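Local coordinates for protein diguanylate cyclase DosC (Escherichia coli, PDB 4ZVA) that probably senses oxygen through a haem-binding globin domain and couples it to synthesis of the second messenger cyclic di-GMP from GTP, at residues 17-22 and 73-78; 5-10 and 80-85. All blocks are in the same frame, centred on the assembly; numbering follows the deposited sequence.

Interaction 1 (17-22 and 73-78); sequences PIRAKA and SAQVDD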
ATOM      1  N   PRO A  17      19.864   6.536   9.804  1.00 34.75           N
ATOM      2  CA  PRO A  17      19.790   7.727   8.946  1.00 34.85           C
ATOM      3  C   PRO A  17      18.577   7.735   8.020  1.00 38.16           C
ATOM      4  O   PRO A  17      18.090   8.808   7.658  1.00 34.14           O
ATOM      5  CB  PRO A  17      21.084   7.654   8.128  1.00 36.79           C
ATOM      6  CG  PRO A  17      22.000   6.818   8.937  1.00 37.82           C
ATOM      7  CD  PRO A  17      21.119   5.795   9.579  1.00 35.91           C
ATOM      8  N   ILE A  18      18.099   6.551   7.647  1.00 33.84           N
ATOM      9  CA  ILE A  18      16.955   6.434   6.752  1.00 31.76           C
ATOM     10  C   ILE A  18      15.660   6.760   7.473  1.00 25.43           C
ATOM     11  O   ILE A  18      14.826   7.508   6.959  1.00 30.75           O
ATOM     12  CB  ILE A  18      16.856   5.023   6.142  1.00 33.92           C
ATOM     13  CG1 ILE A  18      18.084   4.746   5.276  1.00 33.32           C
ATOM     14  CG2 ILE A  18      15.593   4.890   5.313  1.00 29.58           C
ATOM     15  CD1 ILE A  18      18.358   5.828   4.254  1.00 33.50           C
ATOM     16  N   ARG A  19      15.486   6.192   8.660  1.00 27.23           N
ATOM     17  CA  ARG A  19      14.319   6.509   9.473  1.00 30.51           C
ATOM     18  C   ARG A  19      14.327   7.987   9.881  1.00 26.75           C
ATOM     19  O   ARG A  19      13.277   8.601  10.041  1.00 27.22           O
ATOM     20  CB  ARG A  19      14.263   5.617  10.713  1.00 35.41           C
ATOM     21  CG  ARG A  19      13.937   4.161  10.401  1.00 34.74           C
ATOM     22  CD  ARG A  19      13.759   3.332  11.662  1.00 40.50           C
ATOM     23  NE  ARG A  19      15.013   3.126  12.379  1.00 44.60           N
ATOM     24  CZ  ARG A  19      15.343   3.767  13.494  1.00 42.10           C
ATOM     25  NH1 ARG A  19      14.508   4.649  14.023  1.00 40.51           N
ATOM     26  NH2 ARG A  19      16.504   3.520  14.085  1.00 42.59           N
ATOM     27  N   ALA A  20      15.520   8.547  10.037  1.00 30.41           N
ATOM     28  CA  ALA A  20      15.656   9.945  10.441  1.00 29.17           C
ATOM     29  C   ALA A  20      15.135  10.878   9.359  1.00 30.70           C
ATOM     30  O   ALA A  20      14.458  11.863   9.650  1.00 30.53           O
ATOM     31  CB  ALA A  20      17.099  10.264  10.757  1.00 27.24           C
ATOM     32  N   LYS A  21      15.438  10.551   8.106  1.00 28.07           N
ATOM     33  CA  LYS A  21      15.003  11.371   6.987  1.00 30.68           C
ATOM     34  C   LYS A  21      13.518  11.172   6.729  1.00 30.03           C
ATOM     35  O   LYS A  21      12.830  12.094   6.290  1.00 31.53           O
ATOM     36  CB  LYS A  21      15.817  11.044   5.734  1.00 31.18           C
ATOM     37  CG  LYS A  21      17.273  11.469   5.831  1.00 30.47           C
ATOM     38  CD  LYS A  21      18.030  11.186   4.546  1.00 31.06           C
ATOM     39  CE  LYS A  21      19.468  11.664   4.646  1.00 38.51           C
ATOM     40  NZ  LYS A  21      20.214  10.947   5.717  1.00 36.67           N
ATOM     41  N   ALA A  22      13.023   9.972   7.020  1.00 31.11           N
ATOM     42  CA  ALA A  22      11.594   9.696   6.947  1.00 28.94           C
ATOM     43  C   ALA A  22      10.833  10.551   7.960  1.00 27.28           C
ATOM     44  O   ALA A  22       9.769  11.096   7.658  1.00 30.14           O
ATOM     45  CB  ALA A  22      11.321   8.214   7.181  1.00 29.01           C
ATOM     46  N   SER A  73       7.621   8.419  12.146  1.00 34.91           N
ATOM     47  CA  SER A  73       8.707   8.615  13.110  1.00 33.53           C
ATOM     48  C   SER A  73       8.773   7.491  14.140  1.00 38.50           C
ATOM     49  O   SER A  73       9.404   7.639  15.188  1.00 42.18           O
ATOM     50  CB  SER A  73       8.547   9.953  13.837  1.00 34.64           C
ATOM     51  OG  SER A  73       8.309  11.006  12.922  1.00 35.57           O
ATOM     52  N   ALA A  74       8.121   6.373  13.838  1.00 43.44           N
ATOM     53  CA  ALA A  74       7.992   5.266  14.783  1.00 40.89           C
ATOM     54  C   ALA A  74       9.323   4.720  15.285  1.00 39.97           C
ATOM     55  O   ALA A  74      10.181   4.317  14.500  1.00 42.28           O
ATOM     56  CB  ALA A  74       7.195   4.141  14.149  1.00 41.94           C
ATOM     57  N   GLN A  75       9.483   4.711  16.602  1.00 39.21           N
ATOM     58  CA  GLN A  75      10.575   3.988  17.236  1.00 40.29           C
ATOM     59  C   GLN A  75      10.046   2.645  17.726  1.00 44.43           C
ATOM     60  O   GLN A  75       8.833   2.454  17.816  1.00 41.00           O
ATOM     61  CB  GLN A  75      11.175   4.798  18.384  1.00 47.95           C
ATOM     62  CG  GLN A  75      11.647   6.180  17.960  1.00 43.37           C
ATOM     63  CD  GLN A  75      12.513   6.147  16.710  1.00 43.61           C
ATOM     64  OE1 GLN A  75      13.565   5.506  16.684  1.00 43.31           O
ATOM     65  NE2 GLN A  75      12.071   6.841  15.666  1.00 42.72           N
ATOM     66  N   VAL A  76      10.951   1.724  18.042  1.00 45.30           N
ATOM     67  CA  VAL A  76      10.564   0.394  18.506  1.00 50.17           C
ATOM     68  C   VAL A  76       9.639   0.457  19.719  1.00 55.29           C
ATOM     69  O   VAL A  76       8.647  -0.268  19.792  1.00 49.18           O
ATOM     70  CB  VAL A  76      11.802  -0.454  18.855  1.00 51.83           C
ATOM     71  CG1 VAL A  76      11.391  -1.776  19.484  1.00 56.12           C
ATOM     72  CG2 VAL A  76      12.652  -0.686  17.614  1.00 50.32           C
ATOM     73  N   ASP A  77       9.941   1.357  20.648  1.00 48.51           N
ATOM     74  CA  ASP A  77       9.164   1.465  21.877  1.00 47.42           C
ATOM     75  C   ASP A  77       7.840   2.190  21.656  1.00 49.34           C
ATOM     76  O   ASP A  77       7.001   2.248  22.554  1.00 55.47           O
ATOM     77  CB  ASP A  77       9.981   2.176  22.959  1.00 56.47           C
ATOM     78  CG  ASP A  77      11.231   1.405  23.347  1.00 64.50           C
ATOM     79  OD1 ASP A  77      11.204   0.157  23.293  1.00 65.93           O
ATOM     80  OD2 ASP A  77      12.245   2.045  23.702  1.00 67.36           O
ATOM     81  N   ASP A  78       7.653   2.732  20.456  1.00 43.61           N
ATOM     82  CA  ASP A  78       6.417   3.431  20.114  1.00 45.26           C
ATOM     83  C   ASP A  78       5.372   2.484  19.534  1.00 48.09           C
ATOM     84  O   ASP A  78       4.181   2.803  19.518  1.00 47.63           O
ATOM     85  CB  ASP A  78       6.693   4.556  19.112  1.00 53.05           C
ATOM     86  CG  ASP A  78       7.529   5.674  19.701  1.00 53.80           C
ATOM     87  OD1 ASP A  78       7.485   5.873  20.935  1.00 54.42           O
ATOM     88  OD2 ASP A  78       8.229   6.355  18.924  1.00 49.35           O
TER
HETATM   89  O   HOH W   1      11.865   5.749  12.992  1.00 39.89           O
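Two flat groups, the guanidinium of Arg19 and the side-chain amide of Gln75, meet with their planes 52° apart. Gln75 OE1 lies at the guanidinium edge, near its plane, and accepts a weak hydrogen bond from Arg19 NH1 over 3.0 Å. The N-H...O angle of 130° leaves that bond well bent. The amide nitrogen of Gln75 and the oxygen of water 1 sit at the edge too, in the guanidinium plane.

Water 1 makes a second, indirect bridge. It accepts from Arg19 NH1 and, weakly, from Gln75 NE2, and it donates to Ala74 O; the water oxygen is 2.7 Å from Ala74 O, linking this carbonyl to Arg19 NH1, which at 4.4 Å from Ala74 O is too distant for a direct bond.

Arg19 projects from helix 16-43 of the globin fold, here in its protoglobin-type form, and meets the turn that leads from helix 54-72 into helix 79-96. The stronger polar partner of the guanidinium lies outside the two segments: NE donates to Ala14 O, just ahead of the helix. Val11 and Phe134 touch the same side chain from helices 2-13 and 125-147.

On the loop side, Gln75 is folded back on its own turn by a bend at chi2 (-49°). Its NE2 donates to Ser73 O at 2.8 Å, approaching from above the carbonyl plane, and this bond limits how freely the amide can rotate. The backbone is fixed as well: Gln75 N reaches Asp78 OD2 at 3.1 Å on the anti side of the carboxylate but tilted out of its plane, while Asp78 N returns to Gln75 O at 2.9 Å. The other carboxylate oxygen, Asp78 OD1, forms a salt bridge with Arg81 in helix 79-96.

Interaction 2 (5-10 and 80-85); sequences DEWTGL and ERLIQI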
ATOM      1  N   ASP A   5       5.579  -7.560  16.504  1.00 48.92           N
ATOM      2  CA  ASP A   5       6.879  -8.074  16.091  1.00 49.86           C
ATOM      3  C   ASP A   5       7.223  -7.638  14.672  1.00 50.94           C
ATOM      4  O   ASP A   5       8.389  -7.414  14.344  1.00 49.11           O
ATOM      5  CB  ASP A   5       6.906  -9.599  16.193  1.00 56.33           C
ATOM      6  CG  ASP A   5       6.642 -10.090  17.601  1.00 60.27           C
ATOM      7  OD1 ASP A   5       6.906  -9.327  18.554  1.00 56.95           O
ATOM      8  OD2 ASP A   5       6.166 -11.234  17.753  1.00 64.34           O
ATOM      9  N   GLU A   6       6.197  -7.528  13.834  1.00 46.50           N
ATOM     10  CA  GLU A   6       6.379  -7.121  12.447  1.00 48.27           C
ATOM     11  C   GLU A   6       6.712  -5.635  12.358  1.00 45.14           C
ATOM     12  O   GLU A   6       7.635  -5.238  11.646  1.00 42.42           O
ATOM     13  CB  GLU A   6       5.119  -7.436  11.638  1.00 46.05           C
ATOM     14  CG  GLU A   6       5.117  -6.881  10.225  1.00 51.99           C
ATOM     15  CD  GLU A   6       5.901  -7.732   9.252  1.00 56.03           C
ATOM     16  OE1 GLU A   6       5.939  -7.377   8.055  1.00 60.52           O
ATOM     17  OE2 GLU A   6       6.475  -8.757   9.679  1.00 66.58           O
ATOM     18  N   TRP A   7       5.963  -4.818  13.090  1.00 40.75           N
ATOM     19  CA  TRP A   7       6.201  -3.378  13.109  1.00 40.66           C
ATOM     20  C   TRP A   7       7.563  -3.085  13.727  1.00 44.45           C
ATOM     21  O   TRP A   7       8.319  -2.255  13.219  1.00 45.02           O
ATOM     22  CB  TRP A   7       5.084  -2.661  13.867  1.00 41.97           C
ATOM     23  CG  TRP A   7       4.904  -1.229  13.464  1.00 42.25           C
ATOM     24  CD1 TRP A   7       5.843  -0.405  12.912  1.00 40.82           C
ATOM     25  CD2 TRP A   7       3.694  -0.469  13.529  1.00 40.65           C
ATOM     26  NE1 TRP A   7       5.297   0.831  12.658  1.00 40.27           N
ATOM     27  CE2 TRP A   7       3.977   0.815  13.025  1.00 39.70           C
ATOM     28  CE3 TRP A   7       2.399  -0.748  13.976  1.00 41.73           C
ATOM     29  CZ2 TRP A   7       3.015   1.818  12.956  1.00 41.69           C
ATOM     30  CZ3 TRP A   7       1.444   0.248  13.906  1.00 40.57           C
ATOM     31  CH2 TRP A   7       1.757   1.515  13.401  1.00 42.56           C
ATOM     32  N   THR A   8       7.873  -3.785  14.814  1.00 42.51           N
ATOM     33  CA  THR A   8       9.168  -3.669  15.475  1.00 42.88           C
ATOM     34  C   THR A   8      10.304  -4.041  14.533  1.00 48.33           C
ATOM     35  O   THR A   8      11.310  -3.334  14.450  1.00 46.26           O
ATOM     36  CB  THR A   8       9.246  -4.567  16.726  1.00 48.27           C
ATOM     37  OG1 THR A   8       8.315  -4.100  17.709  1.00 47.83           O
ATOM     38  CG2 THR A   8      10.647  -4.556  17.314  1.00 44.82           C
ATOM     39  N   GLY A   9      10.141  -5.160  13.836  1.00 45.56           N
ATOM     40  CA  GLY A   9      11.123  -5.612  12.869  1.00 43.25           C
ATOM     41  C   GLY A   9      11.370  -4.586  11.780  1.00 38.24           C
ATOM     42  O   GLY A   9      12.512  -4.337  11.406  1.00 46.76           O
ATOM     43  N   LEU A  10      10.294  -3.987  11.278  1.00 38.47           N
ATOM     44  CA  LEU A  10      10.394  -2.973  10.231  1.00 46.41           C
ATOM     45  C   LEU A  10      11.259  -1.791  10.663  1.00 42.02           C
ATOM     46  O   LEU A  10      12.115  -1.329   9.909  1.00 43.34           O
ATOM     47  CB  LEU A  10       9.003  -2.479   9.832  1.00 43.56           C
ATOM     48  CG  LEU A  10       8.982  -1.343   8.810  1.00 45.39           C
ATOM     49  CD1 LEU A  10       9.576  -1.798   7.486  1.00 50.40           C
ATOM     50  CD2 LEU A  10       7.565  -0.826   8.619  1.00 48.42           C
ATOM     51  N   GLU A  80       3.854  -0.319  20.349  1.00 52.73           N
ATOM     52  CA  GLU A  80       2.711  -0.709  21.160  1.00 49.13           C
ATOM     53  C   GLU A  80       1.690   0.422  21.278  1.00 53.08           C
ATOM     54  O   GLU A  80       0.484   0.186  21.190  1.00 51.62           O
ATOM     55  CB  GLU A  80       3.178  -1.161  22.542  1.00 60.08           C
ATOM     56  CG  GLU A  80       2.129  -1.913  23.334  1.00 63.59           C
ATOM     57  CD  GLU A  80       2.725  -2.658  24.510  1.00 75.06           C
ATOM     58  OE1 GLU A  80       3.815  -3.248  24.348  1.00 71.63           O
ATOM     59  OE2 GLU A  80       2.108  -2.650  25.596  1.00 81.50           O
ATOM     60  N   ARG A  81       2.174   1.647  21.464  1.00 50.82           N
ATOM     61  CA  ARG A  81       1.292   2.808  21.561  1.00 47.31           C
ATOM     62  C   ARG A  81       0.626   3.116  20.219  1.00 48.96           C
ATOM     63  O   ARG A  81      -0.544   3.499  20.165  1.00 46.77           O
ATOM     64  CB  ARG A  81       2.063   4.037  22.055  1.00 50.73           C
ATOM     65  CG  ARG A  81       1.162   5.180  22.507  1.00 60.26           C
ATOM     66  CD  ARG A  81       1.952   6.413  22.937  1.00 55.67           C
ATOM     67  NE  ARG A  81       2.291   7.273  21.805  1.00 63.57           N
ATOM     68  CZ  ARG A  81       3.495   7.345  21.247  1.00 62.27           C
ATOM     69  NH1 ARG A  81       4.495   6.609  21.715  1.00 61.80           N
ATOM     70  NH2 ARG A  81       3.701   8.158  20.219  1.00 56.91           N
ATOM     71  N   LEU A  82       1.383   2.955  19.138  1.00 51.35           N
ATOM     72  CA  LEU A  82       0.873   3.221  17.796  1.00 50.75           C
ATOM     73  C   LEU A  82      -0.262   2.281  17.412  1.00 48.10           C
ATOM     74  O   LEU A  82      -1.213   2.686  16.743  1.00 42.62           O
ATOM     75  CB  LEU A  82       1.998   3.113  16.768  1.00 44.85           C
ATOM     76  CG  LEU A  82       2.995   4.269  16.791  1.00 47.48           C
ATOM     77  CD1 LEU A  82       4.090   4.025  15.780  1.00 48.64           C
ATOM     78  CD2 LEU A  82       2.287   5.585  16.516  1.00 48.98           C
ATOM     79  N   ILE A  83      -0.151   1.025  17.828  1.00 49.04           N
ATOM     80  CA  ILE A  83      -1.190   0.041  17.555  1.00 50.52           C
ATOM     81  C   ILE A  83      -2.504   0.475  18.201  1.00 52.64           C
ATOM     82  O   ILE A  83      -3.563   0.421  17.570  1.00 50.43           O
ATOM     83  CB  ILE A  83      -0.786  -1.357  18.062  1.00 49.59           C
ATOM     84  CG1 ILE A  83       0.364  -1.910  17.216  1.00 43.54           C
ATOM     85  CG2 ILE A  83      -1.973  -2.306  18.025  1.00 50.87           C
ATOM     86  CD1 ILE A  83       0.989  -3.165  17.770  1.00 47.83           C
ATOM     87  N   GLN A  84      -2.424   0.935  19.447  1.00 54.12           N
ATOM     88  CA  GLN A  84      -3.601   1.412  20.169  1.00 54.61           C
ATOM     89  C   GLN A  84      -4.227   2.618  19.480  1.00 54.93           C
ATOM     90  O   GLN A  84      -5.447   2.787  19.495  1.00 58.60           O
ATOM     91  CB  GLN A  84      -3.240   1.767  21.613  1.00 56.16           C
ATOM     92  CG  GLN A  84      -2.990   0.560  22.497  1.00 61.32           C
ATOM     93  CD  GLN A  84      -4.179  -0.383  22.537  1.00 74.37           C
ATOM     94  OE1 GLN A  84      -5.328   0.052  22.616  1.00 73.04           O
ATOM     95  NE2 GLN A  84      -3.907  -1.680  22.474  1.00 76.66           N
ATOM     96  N   ILE A  85      -3.388   3.454  18.880  1.00 49.34           N
ATOM     97  CA  ILE A  85      -3.865   4.617  18.142  1.00 52.85           C
ATOM     98  C   ILE A  85      -4.721   4.199  16.950  1.00 47.65           C
ATOM     99  O   ILE A  85      -5.796   4.753  16.722  1.00 49.25           O
ATOM    100  CB  ILE A  85      -2.692   5.492  17.654  1.00 52.37           C
ATOM    101  CG1 ILE A  85      -1.977   6.130  18.846  1.00 55.56           C
ATOM    102  CG2 ILE A  85      -3.183   6.562  16.689  1.00 52.06           C
ATOM    103  CD1 ILE A  85      -0.810   7.013  18.461  1.00 53.98           C
TER
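The six-membered ring of Trp7 carries this contact, meeting Leu82 and Ile83 of the facing helix. Trp7 CH2 lies 3.7 Å from Leu82 CB, and Trp7 CZ2 comes equally near Leu82 CD1, so the leucine touches the ring with both its stem and one branch. The two side chains cross at about a right angle. Ile83 meets the other end of the benzo ring with its CG1, which is 4.0 Å from Trp7 CE3, and the two side chains run past one another in opposite directions. All of these approaches are apolar.

Having CG anti to the backbone N (chi1 -155°) carries the indole across from helix 2-13 to helix 79-96. This is helix-to-helix packing within an all-helical globin domain, where the N-terminal helix lies over the start of helix 79-96. Replacing Trp7 with an alanine is likely to cost Leu82 and Ile83 this ring contact and open a gap between the two helices.

Val79 of helix 79-96 and Ile141 of helix 125-147 also touch the indole; further out, Asn70 of helix 54-72 packs on Leu82. A salt bridge from Lys4 to Glu80 links the same two helices. Elsewhere on helix 2-13, Glu6 OE1 forms salt bridges with Arg108 and Lys112 of the second subunit.

Interactions 1 and 2 have centres 12 Å apart and touch directly. Both segments of interaction 1 fall between residues 10 and 80 of the chain, within the span that interaction 2 brings together. Ala74 makes the join: its CB is 3.5 Å from Leu82 CD1 and 4.1 Å from Trp7 NE1. A second point of packing sets Val76 CG1 3.6 Å from Thr8 CG2. The turn before helix 79-96 thus takes part in the polar bridge on one hand and packs against the apolar helix pair on the other. The side chain of Trp7 lies about 10 Å from the bound haem and that of Ala74 about 13 Å.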